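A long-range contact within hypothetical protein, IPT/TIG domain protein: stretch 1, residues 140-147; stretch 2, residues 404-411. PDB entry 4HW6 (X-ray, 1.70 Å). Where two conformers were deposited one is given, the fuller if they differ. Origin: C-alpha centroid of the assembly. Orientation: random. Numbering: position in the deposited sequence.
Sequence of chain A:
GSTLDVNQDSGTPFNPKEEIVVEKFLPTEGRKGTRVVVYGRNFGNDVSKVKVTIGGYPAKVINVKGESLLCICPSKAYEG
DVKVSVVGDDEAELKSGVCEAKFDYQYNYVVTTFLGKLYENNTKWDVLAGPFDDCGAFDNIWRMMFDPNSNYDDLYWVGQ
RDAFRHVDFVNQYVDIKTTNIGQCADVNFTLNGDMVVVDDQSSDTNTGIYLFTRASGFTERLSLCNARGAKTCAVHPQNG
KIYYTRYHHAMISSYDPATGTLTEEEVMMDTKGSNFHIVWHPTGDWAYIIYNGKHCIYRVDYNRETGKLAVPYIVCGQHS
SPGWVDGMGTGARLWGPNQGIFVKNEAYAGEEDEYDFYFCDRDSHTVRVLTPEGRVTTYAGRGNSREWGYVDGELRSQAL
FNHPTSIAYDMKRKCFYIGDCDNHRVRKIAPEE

Stretch 1 140-147: NIWRMMFD
Stretch 2 404-411: PTSIAYDM

Two strands, 143-146 and 404-410, run in nearly the same direction, their N-to-C axes 9° apart and 5.4 Å at closest approach. The register is set by R143 opposite S406, with CA of R143 4.9 Å from CA of S406. Both backbones are extended: N140 and I141 lead in at phi/psi -161/104 and -98/82, R143 to F146 run through -143/131, -106/152, -158/130 and -74/143, and D147 follows at -67/118; P404 starts at -64/133, while S406 to D410 run through -110/155, -150/142, -144/149, -116/123 and -93/102. W142 at -87/-53, just before strand 143-146, and T405 at -131/-47, within strand 404-410, turn psi negative, as does M411 at -69/-31 after the strand. No direct backbone-to-backbone hydrogen bond joins the stretches. Instead, one water bridges them, donating to O of M144 at 2.8 Å and to O of I407 at 2.7 Å, so that two carbonyl acceptors are satisfied by a single molecule.

The one direct hydrogen bond comes from a side chain. S406 points its CA-to-CB bond toward stretch 1 and takes chi1 p (59°), which places OG of S406 2.8 Å from O of I141 as donor. A serine suits this place because its short arm carries a donor straight to the carbonyl, while CB of S406 packs 3.5 Å from O of W142 and 3.9 Å from CA of R143. I141, chi1 m and chi2 t, also lies against the serine, its CG2 3.2 Å from OG of S406.

T405, chi1 m, turns its methyl to stretch 1. The CG2 of T405 sits 3.6 Å from CE3 of W142, at an oblique position to the indole, and 3.5 Å from NH1 of R143, at the edge of the guanidinium and near its plane. Both W142 and R143 start with CA-to-CB bonds directed away, yet their ends come nearer: W142 has chi1 t and chi2 -114°, and R143 folds back with chi1 m, chi2 m, chi3 t and chi4 -99°. Within its own stretch NH1 of R143 donates to O of W142 at 2.8 Å, and the guanidinium is also hydrogen-bonded elsewhere in the structure.

Further along, alternation governs the packing. M144 and F146 point toward stretch 2, while M145 (chi1 t, chi2 p) points away; S406 and A408 point toward stretch 1, while I407 (t, t) and Y409 (chi1 t, chi2 75°) point away. M144, a selenomethionine, extends with chi1 m, chi2 t and chi3 t, bringing SE of M144 to 3.8 Å from CB of A408 and 3.7 Å from N of A408. The small alanine lets the long, apolar side chain lie close to the strand backbone.

F146, chi1 m (-85°) and chi2 -77°, suits its place because its flat apolar ring reaches both A408 and D410, covering 74 Å² of F146. CE2 of F146 lies 4.1 Å from CB of A408, 3.9 Å from O of Y409 and 3.9 Å from CA of D410, all oblique to the ring. D410, chi1 t, brings OD2 to 4.0 Å from CZ of F146, and its carboxylate oxygens are hydrogen-bonded just outside the stretches. In all, 474 Å² is buried, both sides summed, with S406, M144 and F146 the largest contributors.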

# COMPACT_ATOMS: atom_id res chain seq x y z
N ASN A 140 -14.90 6.16 -8.11
CA ASN A 140 -15.04 5.58 -6.78
C ASN A 140 -14.06 4.45 -6.57
O ASN A 140 -14.25 3.33 -7.07
CB ASN A 140 -16.47 5.07 -6.60
CG ASN A 140 -16.79 4.66 -5.18
OD1 ASN A 140 -15.95 4.74 -4.29
ND2 ASN A 140 -18.03 4.23 -4.96
N ILE A 141 -13.01 4.73 -5.80
CA ILE A 141 -11.97 3.74 -5.55
C ILE A 141 -12.27 3.08 -4.19
O ILE A 141 -11.71 3.45 -3.16
CB ILE A 141 -10.56 4.37 -5.60
CG1 ILE A 141 -10.38 5.28 -6.83
CG2 ILE A 141 -9.51 3.26 -5.64
CD1 ILE A 141 -9.19 6.24 -6.68
N TRP A 142 -13.17 2.11 -4.19
CA TRP A 142 -13.87 1.72 -2.98
C TRP A 142 -13.10 0.67 -2.16
O TRP A 142 -12.91 0.83 -0.96
CB TRP A 142 -15.29 1.24 -3.34
CG TRP A 142 -16.08 0.76 -2.16
CD1 TRP A 142 -16.50 -0.52 -1.94
CD2 TRP A 142 -16.53 1.53 -1.05
NE1 TRP A 142 -17.17 -0.59 -0.75
CE2 TRP A 142 -17.20 0.65 -0.18
CE3 TRP A 142 -16.44 2.88 -0.71
CZ2 TRP A 142 -17.78 1.07 1.01
CZ3 TRP A 142 -17.02 3.30 0.48
CH2 TRP A 142 -17.66 2.40 1.33
N ARG A 143 -12.71 -0.43 -2.80
CA ARG A 143 -11.89 -1.46 -2.17
C ARG A 143 -10.92 -2.02 -3.20
O ARG A 143 -11.33 -2.39 -4.31
CB ARG A 143 -12.73 -2.64 -1.66
CG ARG A 143 -13.76 -2.31 -0.60
CD ARG A 143 -13.12 -1.97 0.73
NE ARG A 143 -14.14 -1.68 1.76
CZ ARG A 143 -14.54 -0.48 2.16
NH1 ARG A 143 -14.07 0.63 1.63
NH2 ARG A 143 -15.45 -0.38 3.13
N MSE A 144 -9.63 -2.09 -2.83
CA MSE A 144 -8.56 -2.58 -3.70
C MSE A 144 -8.07 -3.96 -3.32
O MSE A 144 -8.10 -4.35 -2.14
CB MSE A 144 -7.31 -1.70 -3.56
CG MSE A 144 -7.40 -0.37 -4.10
SE MSE A 144 -5.75 0.59 -3.58
CE MSE A 144 -6.13 2.09 -4.73
N MSE A 145 -7.57 -4.68 -4.32
CA MSE A 145 -6.92 -5.97 -4.07
C MSE A 145 -5.98 -6.35 -5.22
O MSE A 145 -6.35 -6.31 -6.39
CB MSE A 145 -8.03 -7.01 -3.93
CG MSE A 145 -7.61 -8.41 -3.76
SE MSE A 145 -7.14 -8.86 -1.95
CE MSE A 145 -8.01 -7.49 -0.92
N PHE A 146 -4.74 -6.72 -4.88
CA PHE A 146 -3.85 -7.32 -5.85
C PHE A 146 -4.30 -8.77 -6.12
O PHE A 146 -4.71 -9.49 -5.20
CB PHE A 146 -2.39 -7.33 -5.34
CG PHE A 146 -1.62 -6.07 -5.61
CD1 PHE A 146 -1.14 -5.81 -6.87
CD2 PHE A 146 -1.33 -5.17 -4.59
CE1 PHE A 146 -0.41 -4.66 -7.14
CE2 PHE A 146 -0.60 -4.02 -4.85
CZ PHE A 146 -0.15 -3.77 -6.13
N ASP A 147 -4.18 -9.20 -7.37
CA ASP A 147 -4.28 -10.62 -7.72
C ASP A 147 -3.07 -11.32 -7.10
O ASP A 147 -1.94 -11.00 -7.46
CB ASP A 147 -4.34 -10.77 -9.24
CG ASP A 147 -4.32 -12.23 -9.70
OD1 ASP A 147 -4.09 -13.16 -8.90
OD2 ASP A 147 -4.54 -12.41 -10.91
N PRO A 404 -9.92 9.35 1.80
CA PRO A 404 -9.17 8.16 1.48
C PRO A 404 -9.93 6.94 1.96
O PRO A 404 -10.38 6.92 3.10
CB PRO A 404 -7.88 8.34 2.28
CG PRO A 404 -8.23 9.22 3.42
CD PRO A 404 -9.37 10.08 2.96
N THR A 405 -10.06 5.92 1.12
CA THR A 405 -10.98 4.83 1.38
C THR A 405 -10.39 3.44 1.22
O THR A 405 -10.56 2.59 2.08
CB THR A 405 -12.21 4.98 0.45
OG1 THR A 405 -12.81 6.26 0.69
CG2 THR A 405 -13.24 3.90 0.69
N SER A 406 -9.67 3.22 0.14
CA SER A 406 -9.08 1.96 -0.17
C SER A 406 -7.56 2.02 -0.04
O SER A 406 -6.94 3.10 -0.13
CB SER A 406 -9.52 1.54 -1.59
OG SER A 406 -9.12 2.50 -2.55
N ILE A 407 -6.96 0.86 0.19
CA ILE A 407 -5.54 0.77 0.43
C ILE A 407 -4.99 -0.58 -0.05
O ILE A 407 -5.63 -1.63 0.10
CB ILE A 407 -5.18 1.07 1.91
CG1 ILE A 407 -3.67 1.11 2.14
CG2 ILE A 407 -5.88 0.06 2.85
CD1 ILE A 407 -3.28 1.67 3.51
N ALA A 408 -3.80 -0.54 -0.61
CA ALA A 408 -3.05 -1.74 -0.97
C ALA A 408 -1.56 -1.50 -0.74
O ALA A 408 -1.09 -0.35 -0.79
CB ALA A 408 -3.32 -2.13 -2.42
N TYR A 409 -0.82 -2.56 -0.40
CA TYR A 409 0.61 -2.45 -0.23
C TYR A 409 1.30 -3.30 -1.27
O TYR A 409 1.07 -4.51 -1.35
CB TYR A 409 1.06 -2.87 1.19
CG TYR A 409 2.54 -2.62 1.36
CD1 TYR A 409 3.03 -1.32 1.53
CD2 TYR A 409 3.45 -3.65 1.30
CE1 TYR A 409 4.39 -1.09 1.64
CE2 TYR A 409 4.81 -3.41 1.44
CZ TYR A 409 5.27 -2.12 1.61
OH TYR A 409 6.65 -1.91 1.71
N ASP A 410 2.14 -2.65 -2.06
CA ASP A 410 2.88 -3.28 -3.14
C ASP A 410 4.21 -3.71 -2.57
O ASP A 410 5.10 -2.88 -2.36
CB ASP A 410 3.05 -2.25 -4.25
CG ASP A 410 3.70 -2.80 -5.50
OD1 ASP A 410 4.47 -3.79 -5.44
OD2 ASP A 410 3.46 -2.17 -6.56
N MSE A 411 4.35 -5.00 -2.28
CA MSE A 411 5.59 -5.54 -1.71
C MSE A 411 6.74 -5.49 -2.72
O MSE A 411 7.91 -5.35 -2.35
CB MSE A 411 5.37 -6.96 -1.21
CG MSE A 411 4.43 -7.07 -0.01
SE MSE A 411 4.45 -8.87 0.75
CE MSE A 411 6.31 -9.26 0.43
O HOH W 1 -5.70 -4.25 -0.73